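Local coordinates for RNA polymerase ECF-subfamily sigma factor (Streptomyces venezuelae, PDB 6DXO), which directs RNA polymerase to specific promoters as an ECF sigma factor, probably needed for aerial mycelium formation, and is bound here by its anti-sigma factor RsbN, at residues A[24-29]-A[71-76]. Sequence-based numbering, arbitrary orientation.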
ATOM      1  N   ASP A  24       1.784   3.807   1.679  1.00 17.68           N
ATOM      2  CA  ASP A  24       2.731   4.745   1.051  1.00 20.54           C
ATOM      3  C   ASP A  24       4.033   4.820   1.848  1.00 18.59           C
ATOM      4  O   ASP A  24       5.123   4.950   1.288  1.00 16.85           O
ATOM      5  CB  ASP A  24       2.128   6.144   0.914  1.00 21.55           C
ATOM      6  CG  ASP A  24       1.081   6.234  -0.198  1.00 34.50           C
ATOM      7  OD1 ASP A  24       1.185   5.497  -1.206  1.00 40.33           O
ATOM      8  OD2 ASP A  24       0.165   7.067  -0.072  1.00 40.44           O
ATOM      9  N   THR A  25       3.923   4.735   3.169  1.00 15.02           N
ATOM     10  CA  THR A  25       5.122   4.750   4.004  1.00 13.26           C
ATOM     11  C   THR A  25       5.980   3.511   3.779  1.00 14.51           C
ATOM     12  O   THR A  25       7.209   3.624   3.698  1.00 18.25           O
ATOM     13  CB  THR A  25       4.772   4.894   5.510  1.00 20.94           C
ATOM     14  OG1 THR A  25       3.983   6.082   5.712  1.00 28.59           O
ATOM     15  CG2 THR A  25       6.043   5.008   6.320  1.00 24.48           C
ATOM     16  N   VAL A  26       5.352   2.333   3.705  1.00 13.05           N
ATOM     17  CA  VAL A  26       6.080   1.090   3.434  1.00 14.09           C
ATOM     18  C   VAL A  26       6.746   1.209   2.070  1.00 17.17           C
ATOM     19  O   VAL A  26       7.935   0.923   1.903  1.00 14.24           O
ATOM     20  CB  VAL A  26       5.167  -0.157   3.498  1.00 13.94           C
ATOM     21  CG1 VAL A  26       5.832  -1.384   2.876  1.00 15.66           C
ATOM     22  CG2 VAL A  26       4.768  -0.456   4.959  1.00 14.43           C
ATOM     23  N   TYR A  27       5.972   1.668   1.099  1.00 12.24           N
ATOM     24  CA  TYR A  27       6.491   1.788  -0.274  1.00 11.90           C
ATOM     25  C   TYR A  27       7.706   2.697  -0.324  1.00 14.92           C
ATOM     26  O   TYR A  27       8.718   2.371  -0.965  1.00 16.51           O
ATOM     27  CB  TYR A  27       5.377   2.312  -1.161  1.00 13.04           C
ATOM     28  CG  TYR A  27       5.762   2.603  -2.589  1.00 13.07           C
ATOM     29  CD1 TYR A  27       5.964   1.577  -3.497  1.00 14.18           C
ATOM     30  CD2 TYR A  27       5.873   3.910  -3.026  1.00 15.14           C
ATOM     31  CE1 TYR A  27       6.295   1.868  -4.861  1.00 16.19           C
ATOM     32  CE2 TYR A  27       6.181   4.211  -4.353  1.00 16.99           C
ATOM     33  CZ  TYR A  27       6.396   3.190  -5.251  1.00 16.22           C
ATOM     34  OH  TYR A  27       6.703   3.513  -6.553  1.00 21.82           O
ATOM     35  N   ARG A  28       7.621   3.834   0.349  1.00 17.17           N
ATOM     36  CA  ARG A  28       8.726   4.793   0.364  1.00 20.41           C
ATOM     37  C   ARG A  28       9.960   4.257   1.067  1.00 21.21           C
ATOM     38  O   ARG A  28      11.068   4.517   0.628  1.00 18.68           O
ATOM     39  CB  ARG A  28       8.296   6.135   0.948  1.00 17.06           C
ATOM     40  CG  ARG A  28       7.296   6.870   0.048  1.00 17.97           C
ATOM     41  CD  ARG A  28       7.136   8.298   0.503  1.00 27.05           C
ATOM     42  NE  ARG A  28       6.194   8.423   1.604  1.00 34.63           N
ATOM     43  CZ  ARG A  28       4.910   8.732   1.442  1.00 39.85           C
ATOM     44  NH1 ARG A  28       4.430   8.943   0.227  1.00 37.44           N
ATOM     45  NH2 ARG A  28       4.110   8.830   2.492  1.00 46.07           N
ATOM     46  N   TYR A  29       9.772   3.479   2.133  1.00 11.45           N
ATOM     47  CA  TYR A  29      10.930   2.854   2.767  1.00 15.48           C
ATOM     48  C   TYR A  29      11.642   1.905   1.785  1.00 22.04           C
ATOM     49  O   TYR A  29      12.886   1.907   1.655  1.00 19.05           O
ATOM     50  CB  TYR A  29      10.499   2.120   4.040  1.00 16.00           C
ATOM     51  CG  TYR A  29      11.617   1.248   4.593  1.00 21.15           C
ATOM     52  CD1 TYR A  29      12.657   1.806   5.337  1.00 18.95           C
ATOM     53  CD2 TYR A  29      11.654  -0.120   4.322  1.00 23.09           C
ATOM     54  CE1 TYR A  29      13.697   1.000   5.846  1.00 16.51           C
ATOM     55  CE2 TYR A  29      12.693  -0.922   4.818  1.00 23.61           C
ATOM     56  CZ  TYR A  29      13.706  -0.350   5.560  1.00 18.98           C
ATOM     57  OH  TYR A  29      14.740  -1.144   6.026  1.00 24.06           O
ATOM     58  N   THR A  71       9.814  -3.244   9.809  1.00 17.82           N
ATOM     59  CA  THR A  71      10.762  -4.301  10.104  1.00 18.23           C
ATOM     60  C   THR A  71      10.554  -5.513   9.204  1.00 19.75           C
ATOM     61  O   THR A  71      11.512  -6.151   8.805  1.00 21.38           O
ATOM     62  CB  THR A  71      10.760  -4.671  11.617  1.00 16.62           C
ATOM     63  OG1 THR A  71       9.444  -5.068  12.025  1.00 27.51           O
ATOM     64  CG2 THR A  71      11.158  -3.470  12.441  1.00 23.94           C
ATOM     65  N   ILE A  72       9.300  -5.805   8.848  1.00 17.81           N
ATOM     66  CA  ILE A  72       9.016  -6.852   7.873  1.00 20.26           C
ATOM     67  C   ILE A  72       9.570  -6.533   6.491  1.00 20.90           C
ATOM     68  O   ILE A  72      10.138  -7.399   5.832  1.00 23.39           O
ATOM     69  CB  ILE A  72       7.494  -7.136   7.767  1.00 20.77           C
ATOM     70  CG1 ILE A  72       7.004  -7.869   9.017  1.00 24.16           C
ATOM     71  CG2 ILE A  72       7.173  -7.944   6.503  1.00 18.00           C
ATOM     72  CD1 ILE A  72       5.493  -7.834   9.175  1.00 23.49           C
ATOM     73  N   ALA A  73       9.391  -5.286   6.044  1.00 15.76           N
ATOM     74  CA  ALA A  73       9.868  -4.887   4.731  1.00 18.52           C
ATOM     75  C   ALA A  73      11.387  -4.959   4.728  1.00 19.46           C
ATOM     76  O   ALA A  73      11.983  -5.399   3.759  1.00 19.44           O
ATOM     77  CB  ALA A  73       9.389  -3.471   4.360  1.00 15.26           C
ATOM     78  N   ARG A  74      11.994  -4.518   5.821  1.00 19.50           N
ATOM     79  CA  ARG A  74      13.451  -4.624   5.975  1.00 21.13           C
ATOM     80  C   ARG A  74      13.943  -6.072   5.783  1.00 21.17           C
ATOM     81  O   ARG A  74      14.914  -6.310   5.055  1.00 26.34           O
ATOM     82  CB  ARG A  74      13.912  -4.063   7.318  1.00 20.76           C
ATOM     83  CG  ARG A  74      15.450  -4.049   7.453  1.00 25.82           C
ATOM     84  CD  ARG A  74      15.889  -3.412   8.742  1.00 23.95           C
ATOM     85  NE  ARG A  74      15.299  -4.053   9.910  1.00 24.12           N
ATOM     86  CZ  ARG A  74      15.254  -3.487  11.109  1.00 22.97           C
ATOM     87  NH1 ARG A  74      15.761  -2.270  11.280  1.00 26.59           N
ATOM     88  NH2 ARG A  74      14.695  -4.129  12.130  1.00 24.32           N
ATOM     89  N   ASN A  75      13.235  -7.017   6.393  1.00 22.55           N
ATOM     90  CA  ASN A  75      13.529  -8.452   6.273  1.00 29.37           C
ATOM     91  C   ASN A  75      13.391  -8.916   4.817  1.00 31.76           C
ATOM     92  O   ASN A  75      14.226  -9.664   4.314  1.00 28.86           O
ATOM     93  CB  ASN A  75      12.600  -9.314   7.172  1.00 29.38           C
ATOM     94  CG  ASN A  75      12.886  -9.189   8.690  1.00 35.78           C
ATOM     95  OD1 ASN A  75      14.014  -8.980   9.125  1.00 31.60           O
ATOM     96  ND2 ASN A  75      11.837  -9.358   9.494  1.00 30.78           N
ATOM     97  N   LEU A  76      12.334  -8.468   4.138  1.00 24.30           N
ATOM     98  CA  LEU A  76      12.091  -8.828   2.735  1.00 22.95           C
ATOM     99  C   LEU A  76      13.118  -8.269   1.761  1.00 26.40           C
ATOM    100  O   LEU A  76      13.509  -8.937   0.816  1.00 30.78           O
ATOM    101  CB  LEU A  76      10.695  -8.364   2.290  1.00 22.66           C
ATOM    102  CG  LEU A  76       9.504  -9.170   2.791  1.00 30.26           C
ATOM    103  CD1 LEU A  76       8.222  -8.413   2.515  1.00 26.58           C
ATOM    104  CD2 LEU A  76       9.464 -10.531   2.124  1.00 37.21           C
TER
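Y29 reaches from helix 12-31 to helix 65-79 and brings its ring to the turn at A73 and R74; of the 154 Å² buried between the two segments, it contributes 66 Å². Its CG stands anti to the backbone N (chi1 170°), which carries the ring outward from its own helix along a side chain whose CB already points at the partner. CD2 touches the A73 methyl, with 4.0 Å between Y29 CD2 and A73 CB, while CE2 comes obliquely to the R74 backbone, Y29 CE2 being 3.8 Å from R74 N. At the far end the hydroxyl rests on the aliphatic root of the arginine, with Y29 OH 3.3 Å from both R74 CB and R74 CG. The side-chain contact with R74 is therefore with methylenes: the chain bends at chi3 and leads the guanidinium away, none of whose atoms is among those meeting the ring or hydroxyl, so there is no evidence for a cation-pi pair; the two planes, 78° apart, are also far from parallel. Deeper in, V26 supplies the second apolar touch, V26 CG1 lying 4.4 Å from A73 CB. A73 is thus met by both side chains, and its methyl also packs on T47 of helix 37-53. Replacing Y29 by alanine would remove the ring and hydroxyl and is likely to leave the A73 methyl covered by V26 alone in the other segment and the R74 methylenes without their phenol partner. The local axes approach to 10.2 Å and run 34° from parallel, a spacing bridged by the long tyrosine near the small alanine. D24 forms a salt bridge with K63 of the other protein chain of the complex. Such packing of two helices, with a third closing over the alanine, belongs to the helical bundle of sigma-70 region 2.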